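Local coordinates for uncharacterized protein (Bacteroides ovatus CL02T12C04, PDB 6PTM) that probably hydrolyses carrageenan from the chain ends, as an exo-carrageenase of glycoside hydrolase family 42, at residues I80-A85 against F119-I124; L75-I80 against I125-S130; L482-E487 against N531-I536; A94-F99 against K111-L116. One frame throughout, in Å; residues are numbered along the deposited sequence.

In the fold
Following the chain from its N terminus, helix 69-90 runs out, the short helix 92-100 turns aside, and the long helix 109-139 comes back. Contact 4 closes the smallest loop, joining 94-99 to 111-116 across the turn. Contact 1 encloses that loop by pairing 80-85 with 119-124, and contact 2 encloses both, one step further along the same two helices, so the three sit one within another without crossing. Contact 3 forms later and in series, between the segment leading into helix 486-498 and the start of helix 534-549, inside the beta-galactosidase family region. It touches all three others, tying the N-terminal helices to that region, notably through Glu123 and Arg535.

Contact 1 of 4, residues I80-A85 against F119-I124; sequences IFMGYA and FERQEI
Met82 lays its sulfur against the end of Ile124, SD to CD1 at 3.6 Å, in an antiparallel helix pair of the N-terminal helical bundle, with helix 44-63 packing beside it. The axes of the short segments 80-85 and 119-124 come within 9.4 Å at an angle of 163° between their directions. Bends at chi2 and chi3 bring the Met82 chain round to the partner helix, where SD also lies beside the Arg121 methylene CG. The same Ile124 methyl reaches Phe81 CB at 3.8 Å, and helix 44-63 adds Ile51 to the apolar patch. Next to this patch, Glu120 sends an extended chain toward the other helix. Its OE2 sits at the edge of the Phe81 ring, in the ring plane and 4.0 Å from CD2, with the carboxylate turned 74° against the ring, while OE1 lies 3.5 Å from Ala85 CA. The charge of Glu120 is met by a salt bridge to Arg511, which probably offsets the nearby like charge of Asp88. Arg121 stretches past Ala85, whose CB is 3.9 Å from its NE, and its guanidinium is held by salt bridges to Glu89 and Asp118. One water bridges the two helices: it donates to Met82 O at 2.9 Å and, in the plane of the guanidinium, accepts from Arg121 NH2 at 2.8 Å.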
loop_
_atom_site.group_PDB
_atom_site.type_symbol
_atom_site.label_atom_id
_atom_site.label_comp_id
_atom_site.label_asym_id
_atom_site.label_seq_id
_atom_site.Cartn_x
_atom_site.Cartn_y
_atom_site.Cartn_z
ATOM N N ILE A 80 15.725 3.928 -24.199
ATOM C CA ILE A 80 15.011 2.623 -24.130
ATOM C C ILE A 80 13.751 2.696 -24.999
ATOM O O ILE A 80 13.514 1.762 -25.769
ATOM C CB ILE A 80 14.694 2.232 -22.675
ATOM C CG1 ILE A 80 15.990 1.873 -21.925
ATOM C CG2 ILE A 80 13.682 1.094 -22.635
ATOM C CD1 ILE A 80 15.802 1.668 -20.437
ATOM N N PHE A 81 12.976 3.765 -24.872
ATOM C CA PHE A 81 11.638 3.835 -25.508
ATOM C C PHE A 81 11.788 4.162 -26.987
ATOM O O PHE A 81 10.800 3.978 -27.700
ATOM C CB PHE A 81 10.711 4.819 -24.802
ATOM C CG PHE A 81 9.933 4.138 -23.705
ATOM C CD1 PHE A 81 10.457 4.033 -22.424
ATOM C CD2 PHE A 81 8.705 3.560 -23.976
ATOM C CE1 PHE A 81 9.724 3.413 -21.425
ATOM C CE2 PHE A 81 7.979 2.935 -22.979
ATOM C CZ PHE A 81 8.495 2.855 -21.712
ATOM N N MET A 82 12.939 4.654 -27.423
ATOM C CA MET A 82 13.150 4.818 -28.881
ATOM C C MET A 82 13.162 3.397 -29.459
ATOM O O MET A 82 12.532 3.180 -30.502
ATOM C CB MET A 82 14.443 5.561 -29.225
ATOM C CG MET A 82 14.380 7.049 -28.943
ATOM S SD MET A 82 13.090 7.898 -29.904
ATOM C CE MET A 82 13.913 7.951 -31.501
ATOM N N GLY A 83 13.852 2.461 -28.809
ATOM C CA GLY A 83 13.886 1.074 -29.300
ATOM C C GLY A 83 12.519 0.425 -29.193
ATOM O O GLY A 83 12.135 -0.353 -30.111
ATOM N N TYR A 84 11.766 0.742 -28.133
ATOM C CA TYR A 84 10.407 0.175 -27.970
ATOM C C TYR A 84 9.496 0.715 -29.081
ATOM O O TYR A 84 8.714 -0.078 -29.644
ATOM C CB TYR A 84 9.864 0.467 -26.572
ATOM C CG TYR A 84 10.552 -0.270 -25.450
ATOM C CD1 TYR A 84 11.541 -1.214 -25.673
ATOM C CD2 TYR A 84 10.173 -0.047 -24.135
ATOM C CE1 TYR A 84 12.142 -1.898 -24.630
ATOM C CE2 TYR A 84 10.769 -0.715 -23.075
ATOM C CZ TYR A 84 11.742 -1.661 -23.316
ATOM O OH TYR A 84 12.313 -2.335 -22.269
ATOM N N ALA A 85 9.585 2.016 -29.391
ATOM C CA ALA A 85 8.787 2.657 -30.446
ATOM C C ALA A 85 9.147 2.023 -31.806
ATOM O O ALA A 85 8.227 1.811 -32.606
ATOM C CB ALA A 85 9.012 4.137 -30.462
ATOM N N PHE A 119 3.405 8.501 -30.672
ATOM C CA PHE A 119 2.967 8.975 -29.336
ATOM C C PHE A 119 4.170 8.832 -28.390
ATOM O O PHE A 119 4.595 9.809 -27.717
ATOM C CB PHE A 119 1.726 8.223 -28.852
ATOM C CG PHE A 119 1.498 8.400 -27.374
ATOM C CD1 PHE A 119 1.013 9.601 -26.889
ATOM C CD2 PHE A 119 1.883 7.412 -26.467
ATOM C CE1 PHE A 119 0.850 9.796 -25.515
ATOM C CE2 PHE A 119 1.726 7.605 -25.104
ATOM C CZ PHE A 119 1.219 8.799 -24.630
ATOM N N GLU A 120 4.812 7.668 -28.438
ATOM C CA GLU A 120 6.006 7.385 -27.625
ATOM C C GLU A 120 7.115 8.367 -27.998
ATOM O O GLU A 120 7.750 8.876 -27.061
ATOM C CB GLU A 120 6.427 5.933 -27.756
ATOM C CG GLU A 120 5.410 5.021 -27.113
ATOM C CD GLU A 120 5.673 3.564 -27.425
ATOM O OE1 GLU A 120 5.819 3.259 -28.633
ATOM O OE2 GLU A 120 5.733 2.738 -26.455
ATOM N N ARG A 121 7.326 8.650 -29.287
ATOM C CA ARG A 121 8.400 9.591 -29.675
ATOM C C ARG A 121 8.020 11.003 -29.205
ATOM O O ARG A 121 8.920 11.747 -28.771
ATOM C CB ARG A 121 8.669 9.465 -31.177
ATOM C CG ARG A 121 9.362 8.173 -31.559
ATOM C CD ARG A 121 9.095 7.820 -33.023
ATOM N NE ARG A 121 9.692 6.555 -33.393
ATOM C CZ ARG A 121 9.230 5.750 -34.337
ATOM N NH1 ARG A 121 8.150 6.069 -35.011
ATOM N NH2 ARG A 121 9.826 4.598 -34.561
ATOM N N GLN A 122 6.738 11.359 -29.268
ATOM C CA GLN A 122 6.302 12.709 -28.862
ATOM C C GLN A 122 6.480 12.844 -27.346
ATOM O O GLN A 122 6.895 13.952 -26.888
ATOM C CB GLN A 122 4.872 13.005 -29.317
ATOM C CG GLN A 122 4.466 14.440 -29.015
ATOM C CD GLN A 122 5.329 15.468 -29.720
ATOM O OE1 GLN A 122 5.762 15.295 -30.859
ATOM N NE2 GLN A 122 5.565 16.573 -29.047
ATOM N N GLU A 123 6.175 11.781 -26.585
ATOM C CA GLU A 123 6.399 11.771 -25.118
ATOM C C GLU A 123 7.895 11.965 -24.864
ATOM O O GLU A 123 8.227 12.723 -23.977
ATOM C CB GLU A 123 5.867 10.484 -24.499
ATOM C CG GLU A 123 4.360 10.445 -24.516
ATOM C CD GLU A 123 3.730 11.460 -23.596
ATOM O OE1 GLU A 123 3.900 11.319 -22.354
ATOM O OE2 GLU A 123 3.052 12.377 -24.116
ATOM N N ILE A 124 8.767 11.314 -25.634
ATOM C CA ILE A 124 10.242 11.483 -25.470
ATOM C C ILE A 124 10.624 12.953 -25.751
ATOM O O ILE A 124 11.432 13.489 -24.998
ATOM C CB ILE A 124 10.986 10.490 -26.365
ATOM C CG1 ILE A 124 10.762 9.048 -25.884
ATOM C CG2 ILE A 124 12.455 10.868 -26.464
ATOM C CD1 ILE A 124 11.209 7.976 -26.865
HETATM O O HOH W 1 11.995 4.918 -32.771
#

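Contact 2 of 4, residues L75-I80 against I125-S130; sequences LRTAEI and IEMMNS
Leu75 meets the other helix through its backbone, its N lying 4.2 Å from the Met128 methyl CE; its own side chain starts away from that helix, and Ile51 of helix 44-63 touches it. Thr77 comes next, directing CB and CG2 to the Met127 methyl, CG2 to CE at 4.0 Å, the two side chains crossing at about a right angle. Its hydroxyl OG1 is engaged with Thr73 O and His188. Ala78 then receives both methionines: its CB is 3.7 Å from Met128 CE and 4.0 Å from Met127 CE. The two sulfur chains arrive differently. Met127 is extended as far as SD and bends only at chi3 (66°), whereas Met128 is already bent at chi2 and bends again at chi3. Leu54 of helix 44-63 touches Met128, and Asn538 of helix 534-549 touches Thr77 and Met127. The arrangement is an antiparallel helix pair (160°) in the N-terminal helical bundle, here fairly widely spaced at 10.2 Å between the segment axes, with long methionine side chains reaching across.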
loop_
_atom_site.group_PDB
_atom_site.type_symbol
_atom_site.label_atom_id
_atom_site.label_comp_id
_atom_site.label_asym_id
_atom_site.label_seq_id
_atom_site.Cartn_x
_atom_site.Cartn_y
_atom_site.Cartn_z
ATOM N N LEU A 75 17.192 10.631 -19.980
ATOM C CA LEU A 75 17.939 10.270 -21.219
ATOM C C LEU A 75 17.857 8.751 -21.403
ATOM O O LEU A 75 17.570 8.298 -22.513
ATOM C CB LEU A 75 19.400 10.710 -21.103
ATOM C CG LEU A 75 20.248 10.423 -22.341
ATOM C CD1 LEU A 75 19.765 11.259 -23.512
ATOM C CD2 LEU A 75 21.709 10.712 -22.105
ATOM N N ARG A 76 18.146 7.975 -20.364
ATOM C CA ARG A 76 18.112 6.498 -20.458
ATOM C C ARG A 76 16.692 6.040 -20.794
ATOM O O ARG A 76 16.527 5.120 -21.629
ATOM C CB ARG A 76 18.629 5.830 -19.186
ATOM C CG ARG A 76 18.589 4.311 -19.249
ATOM C CD ARG A 76 19.348 3.730 -20.432
ATOM N NE ARG A 76 20.749 4.143 -20.419
ATOM C CZ ARG A 76 21.681 3.652 -19.601
ATOM N NH1 ARG A 76 21.405 2.721 -18.699
ATOM N NH2 ARG A 76 22.916 4.111 -19.689
ATOM N N THR A 77 15.690 6.636 -20.163
ATOM C CA THR A 77 14.298 6.282 -20.474
ATOM C C THR A 77 14.054 6.492 -21.971
ATOM O O THR A 77 13.385 5.661 -22.628
ATOM C CB THR A 77 13.304 7.090 -19.646
ATOM O OG1 THR A 77 13.575 6.934 -18.250
ATOM C CG2 THR A 77 11.898 6.638 -19.958
ATOM N N ALA A 78 14.521 7.615 -22.485
ATOM C CA ALA A 78 14.303 8.016 -23.880
ATOM C C ALA A 78 15.003 6.993 -24.777
ATOM O O ALA A 78 14.335 6.454 -25.696
ATOM C CB ALA A 78 14.798 9.424 -24.079
ATOM N N GLU A 79 16.263 6.661 -24.472
ATOM C CA GLU A 79 17.058 5.679 -25.271
ATOM C C GLU A 79 16.307 4.358 -25.317
ATOM O O GLU A 79 16.219 3.787 -26.379
ATOM C CB GLU A 79 18.444 5.464 -24.678
ATOM C CG GLU A 79 19.306 6.684 -24.823
ATOM C CD GLU A 79 20.559 6.593 -23.988
ATOM O OE1 GLU A 79 20.617 5.755 -23.101
ATOM O OE2 GLU A 79 21.424 7.412 -24.197
ATOM N N ILE A 80 15.725 3.928 -24.199
ATOM C CA ILE A 80 15.011 2.623 -24.130
ATOM C C ILE A 80 13.751 2.696 -24.999
ATOM O O ILE A 80 13.514 1.762 -25.769
ATOM C CB ILE A 80 14.694 2.232 -22.675
ATOM C CG1 ILE A 80 15.990 1.873 -21.925
ATOM C CG2 ILE A 80 13.682 1.094 -22.635
ATOM C CD1 ILE A 80 15.802 1.668 -20.437
ATOM N N ILE A 125 10.025 13.588 -26.761
ATOM C CA ILE A 125 10.336 14.997 -27.171
ATOM C C ILE A 125 9.930 15.938 -26.024
ATOM O O ILE A 125 10.759 16.808 -25.644
ATOM C CB ILE A 125 9.663 15.352 -28.509
ATOM C CG1 ILE A 125 10.282 14.573 -29.681
ATOM C CG2 ILE A 125 9.685 16.865 -28.766
ATOM C CD1 ILE A 125 9.380 14.501 -30.923
ATOM N N GLU A 126 8.741 15.738 -25.449
ATOM C CA GLU A 126 8.266 16.555 -24.298
ATOM C C GLU A 126 9.256 16.382 -23.143
ATOM O O GLU A 126 9.660 17.387 -22.518
ATOM C CB GLU A 126 6.882 16.121 -23.817
ATOM C CG GLU A 126 5.808 16.151 -24.886
ATOM C CD GLU A 126 5.342 17.528 -25.305
ATOM O OE1 GLU A 126 5.683 18.501 -24.607
ATOM O OE2 GLU A 126 4.636 17.620 -26.334
ATOM N N MET A 127 9.656 15.138 -22.881
ATOM C CA MET A 127 10.534 14.791 -21.744
ATOM C C MET A 127 11.929 15.395 -21.954
ATOM O O MET A 127 12.527 15.908 -20.986
ATOM C CB MET A 127 10.605 13.269 -21.612
ATOM C CG MET A 127 11.532 12.800 -20.530
ATOM S SD MET A 127 11.236 11.065 -20.061
ATOM C CE MET A 127 11.730 10.239 -21.574
ATOM N N MET A 128 12.455 15.335 -23.174
ATOM C CA MET A 128 13.753 15.985 -23.483
ATOM C C MET A 128 13.604 17.508 -23.376
ATOM O O MET A 128 14.483 18.104 -22.769
ATOM C CB MET A 128 14.257 15.589 -24.871
ATOM C CG MET A 128 14.529 14.080 -25.041
ATOM S SD MET A 128 15.771 13.392 -23.965
ATOM C CE MET A 128 14.760 12.828 -22.595
ATOM N N ASN A 129 12.523 18.106 -23.868
ATOM C CA ASN A 129 12.327 19.577 -23.752
ATOM C C ASN A 129 12.295 19.960 -22.261
ATOM O O ASN A 129 12.963 20.922 -21.911
ATOM C CB ASN A 129 11.067 20.086 -24.463
ATOM C CG ASN A 129 11.191 20.117 -25.976
ATOM O OD1 ASN A 129 12.294 20.132 -26.507
ATOM N ND2 ASN A 129 10.072 20.080 -26.688
ATOM N N SER A 130 11.567 19.234 -21.399
ATOM C CA SER A 130 11.520 19.516 -19.940
ATOM C C SER A 130 12.919 19.382 -19.324
ATOM O O SER A 130 13.304 20.234 -18.483
ATOM C CB SER A 130 10.496 18.627 -19.228
ATOM O OG SER A 130 9.179 18.902 -19.716
#

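Contact 3 of 4, residues L482-E487 against N531-I536; sequences LYQTKE and NHQPRI
Gln533 supplies the direct polar link, its NE2 donating to Leu482 O at 3.1 Å with an N-H...O angle of 160°. The acceptor lies near the Gln533 amide plane, but the donor stands well above the Leu482 carbonyl plane. Water 2 lies 2.8 Å from both Gln533 OE1 and Gln484 OE1; with more acceptors nearby than protons, which one it serves is not settled. Gln484 turns its NE2 to Leu474 O and Tyr479. In the packing, Ile536 CD1 meets Gln484 CG at 3.8 Å, the side chains crossing at about a right angle, and Leu482 CD1 lies 3.9 Å from His532 CB. The same Ile536 methyl approaches two carbonyls, Gln484 O and, at 3.3 Å, Thr485 O. Lys486 and Arg535 run near each other, NZ and NH2 4.7 Å apart; Lys486 NZ pairs with Glu487 OE2 at 3.0 Å, Arg535 with Glu123. Thr485 OG1 caps Tyr488 N at the start of helix 486-498. One amide-to-carbonyl bond, a water between glutamine oxygens and Ile536 packing thus join two helix starts of the catalytic domain, probably a (beta/alpha)8 barrel as in family 42 enzymes, while acidic partners probably temper the like charges.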
loop_
_atom_site.group_PDB
_atom_site.type_symbol
_atom_site.label_atom_id
_atom_site.label_comp_id
_atom_site.label_asym_id
_atom_site.label_seq_id
_atom_site.Cartn_x
_atom_site.Cartn_y
_atom_site.Cartn_z
ATOM N N LEU A 482 -3.717 5.969 -21.889
ATOM C CA LEU A 482 -2.431 6.116 -22.636
ATOM C C LEU A 482 -1.808 7.478 -22.256
ATOM O O LEU A 482 -0.554 7.547 -22.159
ATOM C CB LEU A 482 -2.695 5.990 -24.143
ATOM C CG LEU A 482 -1.447 6.007 -25.029
ATOM C CD1 LEU A 482 -0.504 4.853 -24.686
ATOM C CD2 LEU A 482 -1.804 5.985 -26.513
ATOM N N TYR A 483 -2.654 8.498 -22.022
ATOM C CA TYR A 483 -2.279 9.929 -21.793
ATOM C C TYR A 483 -2.098 10.222 -20.294
ATOM O O TYR A 483 -2.022 11.384 -19.877
ATOM C CB TYR A 483 -3.321 10.856 -22.427
ATOM C CG TYR A 483 -3.600 10.509 -23.879
ATOM C CD1 TYR A 483 -2.554 10.321 -24.779
ATOM C CD2 TYR A 483 -4.892 10.315 -24.348
ATOM C CE1 TYR A 483 -2.772 9.965 -26.104
ATOM C CE2 TYR A 483 -5.132 9.984 -25.679
ATOM C CZ TYR A 483 -4.073 9.810 -26.565
ATOM O OH TYR A 483 -4.312 9.496 -27.878
ATOM N N GLN A 484 -1.977 9.184 -19.475
ATOM C CA GLN A 484 -1.715 9.363 -18.030
ATOM C C GLN A 484 -0.589 10.404 -17.897
ATOM O O GLN A 484 0.415 10.316 -18.667
ATOM C CB GLN A 484 -1.383 7.992 -17.416
ATOM C CG GLN A 484 -1.305 8.027 -15.901
ATOM C CD GLN A 484 -1.034 6.662 -15.318
ATOM O OE1 GLN A 484 0.077 6.127 -15.442
ATOM N NE2 GLN A 484 -2.025 6.122 -14.629
ATOM N N THR A 485 -0.733 11.365 -16.989
ATOM C CA THR A 485 0.225 12.487 -16.847
ATOM C C THR A 485 1.366 12.154 -15.885
ATOM O O THR A 485 1.178 11.430 -14.881
ATOM C CB THR A 485 -0.500 13.778 -16.468
ATOM O OG1 THR A 485 -1.008 13.696 -15.129
ATOM C CG2 THR A 485 -1.608 14.078 -17.465
ATOM N N LYS A 486 2.532 12.731 -16.141
ATOM C CA LYS A 486 3.623 12.609 -15.155
ATOM C C LYS A 486 3.158 13.232 -13.825
ATOM O O LYS A 486 3.646 12.760 -12.796
ATOM C CB LYS A 486 4.893 13.247 -15.696
ATOM C CG LYS A 486 4.882 14.762 -15.835
ATOM C CD LYS A 486 6.084 15.171 -16.634
ATOM C CE LYS A 486 6.627 16.538 -16.305
ATOM N NZ LYS A 486 5.633 17.558 -16.650
ATOM N N GLU A 487 2.281 14.251 -13.835
ATOM C CA GLU A 487 1.803 14.945 -12.595
ATOM C C GLU A 487 1.020 13.926 -11.743
ATOM O O GLU A 487 1.145 13.929 -10.525
ATOM C CB GLU A 487 0.925 16.162 -12.910
ATOM C CG GLU A 487 1.675 17.362 -13.490
ATOM C CD GLU A 487 2.093 17.286 -14.961
ATOM O OE1 GLU A 487 1.569 16.442 -15.707
ATOM O OE2 GLU A 487 3.016 18.014 -15.325
ATOM N N ASN A 531 4.320 0.469 -20.057
ATOM C CA ASN A 531 5.114 -0.154 -21.147
ATOM C C ASN A 531 4.989 0.682 -22.442
ATOM O O ASN A 531 5.813 0.456 -23.370
ATOM C CB ASN A 531 4.723 -1.609 -21.355
ATOM C CG ASN A 531 5.042 -2.439 -20.134
ATOM O OD1 ASN A 531 6.205 -2.854 -19.948
ATOM N ND2 ASN A 531 4.011 -2.744 -19.356
ATOM N N HIS A 532 4.027 1.613 -22.501
ATOM C CA HIS A 532 3.805 2.548 -23.633
ATOM C C HIS A 532 3.946 4.018 -23.217
ATOM O O HIS A 532 3.483 4.906 -23.994
ATOM C CB HIS A 532 2.404 2.299 -24.236
ATOM C CG HIS A 532 2.273 0.934 -24.821
ATOM N ND1 HIS A 532 1.062 0.313 -25.015
ATOM C CD2 HIS A 532 3.211 0.087 -25.299
ATOM C CE1 HIS A 532 1.269 -0.868 -25.576
ATOM N NE2 HIS A 532 2.580 -1.032 -25.754
ATOM N N GLN A 533 4.545 4.321 -22.068
ATOM C CA GLN A 533 4.479 5.710 -21.509
ATOM C C GLN A 533 5.841 6.144 -20.967
ATOM O O GLN A 533 6.107 6.081 -19.756
ATOM C CB GLN A 533 3.430 5.803 -20.408
ATOM C CG GLN A 533 2.030 5.414 -20.836
ATOM C CD GLN A 533 1.128 5.199 -19.645
ATOM O OE1 GLN A 533 1.554 4.632 -18.623
ATOM N NE2 GLN A 533 -0.124 5.647 -19.778
ATOM N N PRO A 534 6.717 6.668 -21.851
ATOM C CA PRO A 534 8.065 7.088 -21.446
ATOM C C PRO A 534 8.082 8.093 -20.283
ATOM O O PRO A 534 8.951 7.980 -19.485
ATOM C CB PRO A 534 8.665 7.713 -22.714
ATOM C CG PRO A 534 7.858 7.095 -23.841
ATOM C CD PRO A 534 6.459 6.902 -23.280
ATOM N N ARG A 535 7.116 9.011 -20.220
ATOM C CA ARG A 535 7.119 10.081 -19.206
ATOM C C ARG A 535 6.633 9.525 -17.858
ATOM O O ARG A 535 7.151 9.999 -16.824
ATOM C CB ARG A 535 6.355 11.308 -19.686
ATOM C CG ARG A 535 7.142 12.168 -20.665
ATOM C CD ARG A 535 6.628 13.571 -20.773
ATOM N NE ARG A 535 5.311 13.627 -21.356
ATOM C CZ ARG A 535 4.582 14.733 -21.449
ATOM N NH1 ARG A 535 3.359 14.675 -21.942
ATOM N NH2 ARG A 535 5.027 15.880 -20.971
ATOM N N ILE A 536 5.784 8.497 -17.842
ATOM C CA ILE A 536 5.355 7.838 -16.567
ATOM C C ILE A 536 6.528 7.041 -15.978
ATOM O O ILE A 536 6.806 7.165 -14.781
ATOM C CB ILE A 536 4.101 6.964 -16.808
ATOM C CG1 ILE A 536 2.935 7.785 -17.352
ATOM C CG2 ILE A 536 3.672 6.220 -15.556
ATOM C CD1 ILE A 536 2.394 8.793 -16.370
HETATM O O HOH W 2 0.249 3.513 -16.432
#

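Contact 4 of 4, residues A94-F99 against K111-L116; sequences ANVKNF and KYAKLL
With CG of Phe99 beside its backbone N (chi1 -87°), the ring is turned face-on to the methylene of Tyr112; the Tyr112 torsion sets only its own ring, which meets Phe99 obliquely. This is a helix-loop-helix corner, where the short helix 92-100 packs across the start of helix 109-139 at 123° between their directions, the local axes 8.3 Å apart. Tyr112 CB stands 3.6 Å from the Phe99 ring centroid and only 3° off the normal, a CH-pi contact. Tyr105, from the intervening loop, meets Phe99 edge-to-face. Leu116 CD2 approaches the edge of the Phe99 ring near its plane and also packs on the Asn95 amide, 3.8 Å from ND2. Between these residues the small Ala113 lets the backbones close up: its CB is 3.6 Å from Val96 N and 3.7 Å from Val96 CG2. Asn95 is fixed at both ends of its amide, OD1 accepting from Asn98 ND2 within its own helix while ND2 donates to Asp88. That same nitrogen reaches across as well, giving a hydrogen bond to water 3 at 2.9 Å, and the water in turn donates to Ala113 O at 2.6 Å.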
loop_
_atom_site.group_PDB
_atom_site.type_symbol
_atom_site.label_atom_id
_atom_site.label_comp_id
_atom_site.label_asym_id
_atom_site.label_seq_id
_atom_site.Cartn_x
_atom_site.Cartn_y
_atom_site.Cartn_z
ATOM N N ALA A 94 0.897 -6.958 -33.856
ATOM C CA ALA A 94 1.034 -7.384 -32.444
ATOM C C ALA A 94 0.342 -6.350 -31.547
ATOM O O ALA A 94 -0.395 -6.779 -30.661
ATOM C CB ALA A 94 2.479 -7.644 -32.087
ATOM N N ASN A 95 0.449 -5.039 -31.827
ATOM C CA ASN A 95 -0.167 -4.008 -30.947
ATOM C C ASN A 95 -1.670 -3.915 -31.178
ATOM O O ASN A 95 -2.377 -3.504 -30.218
ATOM C CB ASN A 95 0.550 -2.650 -31.021
ATOM C CG ASN A 95 1.892 -2.742 -30.323
ATOM O OD1 ASN A 95 2.003 -3.397 -29.288
ATOM N ND2 ASN A 95 2.925 -2.171 -30.913
ATOM N N VAL A 96 -2.160 -4.274 -32.375
ATOM C CA VAL A 96 -3.631 -4.281 -32.634
ATOM C C VAL A 96 -4.228 -5.272 -31.623
ATOM O O VAL A 96 -5.260 -4.940 -30.966
ATOM C CB VAL A 96 -4.002 -4.640 -34.094
ATOM C CG1 VAL A 96 -5.514 -4.830 -34.241
ATOM C CG2 VAL A 96 -3.516 -3.602 -35.102
ATOM N N LYS A 97 -3.609 -6.454 -31.545
ATOM C CA LYS A 97 -3.984 -7.559 -30.618
ATOM C C LYS A 97 -3.880 -7.024 -29.186
ATOM O O LYS A 97 -4.916 -7.026 -28.479
ATOM C CB LYS A 97 -3.094 -8.779 -30.861
ATOM C CG LYS A 97 -3.333 -9.475 -32.189
ATOM C CD LYS A 97 -2.714 -10.856 -32.268
ATOM C CE LYS A 97 -2.774 -11.490 -33.644
ATOM N NZ LYS A 97 -1.566 -11.165 -34.439
ATOM N N ASN A 98 -2.712 -6.473 -28.812
ATOM C CA ASN A 98 -2.537 -5.857 -27.463
ATOM C C ASN A 98 -3.694 -4.881 -27.179
ATOM O O ASN A 98 -4.354 -5.086 -26.158
ATOM C CB ASN A 98 -1.157 -5.225 -27.270
ATOM C CG ASN A 98 -0.031 -6.237 -27.221
ATOM O OD1 ASN A 98 -0.222 -7.378 -26.819
ATOM N ND2 ASN A 98 1.166 -5.827 -27.608
ATOM N N PHE A 99 -3.984 -3.882 -28.029
ATOM C CA PHE A 99 -5.050 -2.876 -27.757
ATOM C C PHE A 99 -6.469 -3.477 -27.822
ATOM O O PHE A 99 -7.414 -2.867 -27.241
ATOM C CB PHE A 99 -4.977 -1.678 -28.701
ATOM C CG PHE A 99 -4.059 -0.569 -28.258
ATOM C CD1 PHE A 99 -4.450 0.331 -27.277
ATOM C CD2 PHE A 99 -2.814 -0.412 -28.844
ATOM C CE1 PHE A 99 -3.609 1.358 -26.872
ATOM C CE2 PHE A 99 -1.969 0.608 -28.430
ATOM C CZ PHE A 99 -2.367 1.484 -27.442
ATOM N N LYS A 111 -6.247 2.048 -35.157
ATOM C CA LYS A 111 -5.796 3.459 -35.086
ATOM C C LYS A 111 -4.743 3.589 -33.982
ATOM O O LYS A 111 -3.722 4.280 -34.201
ATOM C CB LYS A 111 -6.938 4.410 -34.737
ATOM C CG LYS A 111 -7.722 5.054 -35.875
ATOM C CD LYS A 111 -8.699 6.088 -35.281
ATOM C CE LYS A 111 -9.434 6.961 -36.270
ATOM N NZ LYS A 111 -10.680 6.325 -36.761
ATOM N N TYR A 112 -5.003 2.979 -32.820
ATOM C CA TYR A 112 -4.130 3.093 -31.620
ATOM C C TYR A 112 -2.785 2.442 -31.910
ATOM O O TYR A 112 -1.788 3.015 -31.550
ATOM C CB TYR A 112 -4.798 2.527 -30.364
ATOM C CG TYR A 112 -5.571 3.599 -29.657
ATOM C CD1 TYR A 112 -6.925 3.782 -29.900
ATOM C CD2 TYR A 112 -4.913 4.509 -28.847
ATOM C CE1 TYR A 112 -7.626 4.805 -29.283
ATOM C CE2 TYR A 112 -5.596 5.533 -28.222
ATOM C CZ TYR A 112 -6.955 5.674 -28.443
ATOM O OH TYR A 112 -7.623 6.680 -27.834
ATOM N N ALA A 113 -2.775 1.288 -32.568
ATOM C CA ALA A 113 -1.536 0.564 -32.885
ATOM C C ALA A 113 -0.718 1.412 -33.874
ATOM O O ALA A 113 0.533 1.502 -33.723
ATOM C CB ALA A 113 -1.867 -0.798 -33.400
ATOM N N LYS A 114 -1.396 2.115 -34.778
ATOM C CA LYS A 114 -0.711 2.980 -35.773
ATOM C C LYS A 114 -0.121 4.212 -35.086
ATOM O O LYS A 114 0.957 4.584 -35.455
ATOM C CB LYS A 114 -1.677 3.372 -36.890
ATOM C CG LYS A 114 -1.984 2.244 -37.859
ATOM C CD LYS A 114 -2.507 2.772 -39.167
ATOM C CE LYS A 114 -2.646 1.716 -40.239
ATOM N NZ LYS A 114 -3.834 0.888 -39.964
ATOM N N LEU A 115 -0.821 4.834 -34.139
ATOM C CA LEU A 115 -0.382 6.133 -33.564
ATOM C C LEU A 115 0.607 5.907 -32.399
ATOM O O LEU A 115 1.340 6.848 -32.085
ATOM C CB LEU A 115 -1.605 6.963 -33.158
ATOM C CG LEU A 115 -2.404 6.507 -31.939
ATOM C CD1 LEU A 115 -1.755 6.951 -30.636
ATOM C CD2 LEU A 115 -3.825 7.055 -32.015
ATOM N N LEU A 116 0.709 4.690 -31.842
ATOM C CA LEU A 116 1.527 4.398 -30.631
ATOM C C LEU A 116 2.991 4.796 -30.828
ATOM O O LEU A 116 3.553 5.486 -29.962
ATOM C CB LEU A 116 1.367 2.919 -30.244
ATOM C CG LEU A 116 2.302 2.427 -29.136
ATOM C CD1 LEU A 116 2.035 3.194 -27.846
ATOM C CD2 LEU A 116 2.167 0.917 -28.915
HETATM O O HOH W 3 2.260 -0.223 -32.930
#